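Local coordinates for response regulator receiver modulated diguanylate cyclase with PAS/PAC sensor (Desulfovibrio desulfuricans subsp. desulfuricans str., PDB 3CG0) that probably makes cyclic di-GMP through its GGDEF domain, under the control of the phosphorylatable receiver domain given here and a PAS sensor, at the interface of chains A and B and the interface of chains C and B. Residues are numbered along the deposited sequence; one frame, centred on the assembly and turned at random. Chains: chain A/B/C, Response regulator receiver modulated diguanylate cyclase with PAS/PAC sensor.

Contact 1: the interface of chains A and B. Residues chain A 116-117, 120; chain B 116, 120.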
# COMPACT_ATOMS: atom_id res chain seq x y z
N ASP A 116 -22.64 -18.65 2.34
CA ASP A 116 -21.60 -18.03 1.52
C ASP A 116 -21.63 -16.50 1.61
O ASP A 116 -20.58 -15.87 1.57
CB ASP A 116 -21.64 -18.54 0.07
CG ASP A 116 -22.59 -17.75 -0.82
OD1 ASP A 116 -22.10 -17.01 -1.71
OD2 ASP A 116 -23.82 -17.86 -0.63
N THR A 117 -22.82 -15.94 1.76
CA THR A 117 -22.98 -14.50 2.01
C THR A 117 -22.50 -14.16 3.42
O THR A 117 -21.82 -13.16 3.62
CB THR A 117 -24.45 -14.06 1.88
OG1 THR A 117 -25.08 -14.79 0.82
CG2 THR A 117 -24.53 -12.56 1.59
N ARG A 120 -18.55 -14.14 3.46
CA ARG A 120 -17.97 -12.98 2.80
C ARG A 120 -18.24 -11.67 3.55
O ARG A 120 -17.37 -10.79 3.58
CB ARG A 120 -18.45 -12.87 1.34
CG ARG A 120 -17.98 -14.00 0.41
CD ARG A 120 -16.52 -14.39 0.66
NE ARG A 120 -15.94 -15.21 -0.40
CZ ARG A 120 -14.71 -15.74 -0.35
NH1 ARG A 120 -14.25 -16.47 -1.36
NH2 ARG A 120 -13.94 -15.53 0.72
N ASP B 116 -16.98 -14.22 -6.48
CA ASP B 116 -18.01 -14.45 -5.45
C ASP B 116 -18.11 -13.27 -4.50
O ASP B 116 -19.19 -12.80 -4.19
CB ASP B 116 -17.73 -15.74 -4.66
CG ASP B 116 -18.64 -15.90 -3.42
OD1 ASP B 116 -19.88 -15.89 -3.57
OD2 ASP B 116 -18.10 -16.05 -2.30
N ARG B 120 -21.14 -10.49 -4.11
CA ARG B 120 -21.76 -10.41 -2.79
C ARG B 120 -21.59 -9.05 -2.15
O ARG B 120 -22.48 -8.60 -1.44
CB ARG B 120 -21.20 -11.47 -1.83
CG ARG B 120 -21.66 -12.89 -2.05
CD ARG B 120 -23.16 -13.05 -2.10
NE ARG B 120 -23.51 -14.46 -2.20
CZ ARG B 120 -24.60 -14.94 -2.78
NH1 ARG B 120 -24.82 -16.25 -2.80
NH2 ARG B 120 -25.48 -14.12 -3.34
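B:Arg120 turns the rim of its guanidinium to the carboxylate of A:Asp116, whose CG lies in the guanidinium plane, while A:Thr117 OG1 sits over one face, 3.4 Å from B:Arg120 NE and offset toward the rim. The guanidinium of A:Arg120 likewise takes an aspartate at its edge, with B:Asp116 OD2 in plane. The two ion pairs nevertheless differ. B:Arg120 grips side-on with two nitrogens: NE donates to A:Asp116 OD1 at 3.0 Å, on the syn side but out of the carboxylate plane, and NH1 reaches the syn lone pair of A:Asp116 OD2 at 2.9 Å. The planes of the two groups stay 53° apart, making this a twisted rather than a flat bidentate pair. A:Arg120 donates through NE to B:Asp116 OD2 at 3.0 Å, met on its anti side and somewhat out of the carboxylate plane. The aspartate torsions go with this difference: CG of A:Asp116 stands between the backbone N and the carbonyl carbon (chi1 87°), whereas CG of B:Asp116 is anti to the backbone N (chi1 170°). Between the pairs, A:Asp116 OD1 and B:Asp116 OD1 come within 3.1 Å, an unfavourable meeting of acceptors that the flanking arginines may offset. Helices 115-132 thus pair through reciprocal salt bridges, two-fold overall though not identically arranged; whether this forms in solution the structure alone does not show. The methyl CG2 of A:Thr117 rests 4.0 Å from B:Arg120 CD, in the aliphatic stem.

Contact 2: the interface of chains C and B. Residues chain C 12, 25, 29, 32, 34, 57, 59; chain B 118-119, 122-123.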
# COMPACT_ATOMS: atom_id res chain seq x y z
N VAL C 12 -22.93 -0.87 -12.98
CA VAL C 12 -21.70 -0.61 -12.25
C VAL C 12 -20.81 0.40 -12.98
O VAL C 12 -20.59 0.28 -14.18
CB VAL C 12 -20.90 -1.91 -11.98
CG1 VAL C 12 -19.65 -1.63 -11.13
CG2 VAL C 12 -21.78 -2.93 -11.28
N LEU C 25 -12.01 -7.05 -14.16
CA LEU C 25 -13.25 -6.67 -13.50
C LEU C 25 -14.40 -6.50 -14.47
O LEU C 25 -15.53 -6.78 -14.11
CB LEU C 25 -13.08 -5.38 -12.69
CG LEU C 25 -12.41 -5.50 -11.32
CD1 LEU C 25 -12.00 -4.10 -10.87
CD2 LEU C 25 -13.34 -6.14 -10.30
N LEU C 29 -17.58 -9.01 -13.99
CA LEU C 29 -18.89 -8.38 -13.80
C LEU C 29 -19.87 -8.71 -14.91
O LEU C 29 -21.04 -9.03 -14.65
CB LEU C 29 -18.74 -6.86 -13.64
CG LEU C 29 -18.14 -6.36 -12.33
CD1 LEU C 29 -17.76 -4.90 -12.45
CD2 LEU C 29 -19.08 -6.57 -11.18
N LEU C 32 -21.08 -12.25 -14.29
CA LEU C 32 -21.99 -12.40 -13.14
C LEU C 32 -23.39 -11.84 -13.37
O LEU C 32 -24.30 -12.07 -12.56
CB LEU C 32 -21.36 -11.81 -11.87
CG LEU C 32 -20.08 -12.47 -11.35
CD1 LEU C 32 -19.31 -11.50 -10.48
CD2 LEU C 32 -20.35 -13.77 -10.61
N TYR C 34 -23.94 -8.23 -14.70
CA TYR C 34 -23.96 -6.80 -14.40
C TYR C 34 -23.79 -5.98 -15.66
O TYR C 34 -23.17 -6.44 -16.62
CB TYR C 34 -22.87 -6.42 -13.40
CG TYR C 34 -23.16 -6.86 -11.97
CD1 TYR C 34 -24.08 -6.18 -11.19
CD2 TYR C 34 -22.50 -7.95 -11.42
CE1 TYR C 34 -24.34 -6.57 -9.90
CE2 TYR C 34 -22.75 -8.35 -10.11
CZ TYR C 34 -23.68 -7.65 -9.36
OH TYR C 34 -23.95 -8.03 -8.06
N ILE C 57 -23.91 1.56 -8.41
CA ILE C 57 -22.74 1.37 -7.55
C ILE C 57 -21.45 1.84 -8.27
O ILE C 57 -21.33 1.75 -9.50
CB ILE C 57 -22.66 -0.14 -7.05
CG1 ILE C 57 -22.07 -0.28 -5.63
CG2 ILE C 57 -22.06 -1.08 -8.08
CD1 ILE C 57 -20.58 -0.30 -5.51
N LEU C 59 -17.20 1.26 -8.17
CA LEU C 59 -15.98 0.58 -7.70
C LEU C 59 -14.81 1.49 -7.99
O LEU C 59 -14.52 1.75 -9.15
CB LEU C 59 -15.77 -0.75 -8.44
CG LEU C 59 -16.82 -1.85 -8.37
CD1 LEU C 59 -16.24 -3.14 -8.99
CD2 LEU C 59 -17.32 -2.09 -6.96
N LEU B 118 -16.90 -10.25 -4.99
CA LEU B 118 -17.27 -9.10 -5.79
C LEU B 118 -18.78 -8.97 -5.97
O LEU B 118 -19.33 -7.88 -5.76
CB LEU B 118 -16.59 -9.17 -7.17
CG LEU B 118 -16.96 -8.13 -8.22
CD1 LEU B 118 -16.53 -6.74 -7.76
CD2 LEU B 118 -16.29 -8.49 -9.53
N HIS B 119 -19.44 -10.06 -6.35
CA HIS B 119 -20.89 -10.08 -6.49
C HIS B 119 -21.60 -9.82 -5.16
O HIS B 119 -22.56 -9.05 -5.13
CB HIS B 119 -21.39 -11.41 -7.04
CG HIS B 119 -22.85 -11.65 -6.79
ND1 HIS B 119 -23.85 -10.97 -7.47
CD2 HIS B 119 -23.49 -12.45 -5.90
CE1 HIS B 119 -25.03 -11.36 -7.02
NE2 HIS B 119 -24.84 -12.25 -6.06
N ILE B 122 -21.14 -6.16 -3.98
CA ILE B 122 -22.02 -5.30 -4.76
C ILE B 122 -23.48 -5.41 -4.33
O ILE B 122 -24.15 -4.40 -4.16
CB ILE B 122 -21.88 -5.56 -6.26
CG1 ILE B 122 -20.51 -5.07 -6.74
CG2 ILE B 122 -23.00 -4.88 -7.04
CD1 ILE B 122 -20.38 -5.07 -8.23
N GLU B 123 -23.97 -6.63 -4.11
CA GLU B 123 -25.38 -6.82 -3.77
C GLU B 123 -25.74 -6.43 -2.33
O GLU B 123 -26.85 -5.97 -2.09
CB GLU B 123 -25.87 -8.23 -4.12
CG GLU B 123 -25.36 -9.35 -3.23
CD GLU B 123 -26.42 -10.42 -2.99
OE1 GLU B 123 -27.10 -10.82 -3.95
OE2 GLU B 123 -26.56 -10.87 -1.82
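C:Leu29 and B:Ile122 meet methyl to methyl at the apolar centre, CD2 of the leucine 3.5 Å from CD1 of the isoleucine. The same C:Leu29 CD2 also touches B:Leu118 CD2 at 3.8 Å, so this one methyl is shared by two residues a helical turn apart. B:Leu118, its CG anti to the backbone N (chi1 174°), spreads its branches inward: CD1 reaches C:Leu59 CD1 at 3.8 Å, and CD2 packs against C:Leu25 CD2. C:Val12 CG2 abuts B:Ile122 CD1 from the sheet side, and C:Ile57 CG2 approaches the isoleucine's other branch, CG2. Farther out, the C:Tyr34 side chain slides past B:Ile122 in the opposite direction, its CE1 3.6 Å from the isoleucine CG2, while C:Leu32 CD1 rests 4.0 Å from B:His119 CB. At the rim the phenol OH of C:Tyr34 hydrogen-bonds B:His119 ND1 at 3.0 Å, and either group could be the donor; its contact with the histidine carbonyl O is weak. The tyrosine and histidine side chains cross at about a right angle, with C:Tyr34 CE2 at the imidazole's edge, in its plane. B:Glu123 CG lies over one imidazole face, offset toward the rim, within chain B. Helix 115-132 of B thereby packs on helix 19-32 and strands 11-15 and 57-61 of C, where a receiver domain normally places its own last helix; this apparent segment exchange completes the core of C and joins the two chains.

Contact 1 and contact 2 lie about 12 Å apart, measured between the centres of their C-alpha atoms, and both draw on helix 115-132 of chain B. Residues 116 and 120 point to the equivalent helix of A in contact 1, whereas 118, 119 and 122 turn to C in contact 2. One amphipathic helix therefore serves two partners, with charged groups on one side and a largely apolar side buried in a receiver core. Contact 2 fits the alternate folding of this receiver domain; contact 1 would join such exchanged pairs into the four-chain assembly, perhaps only in the crystal.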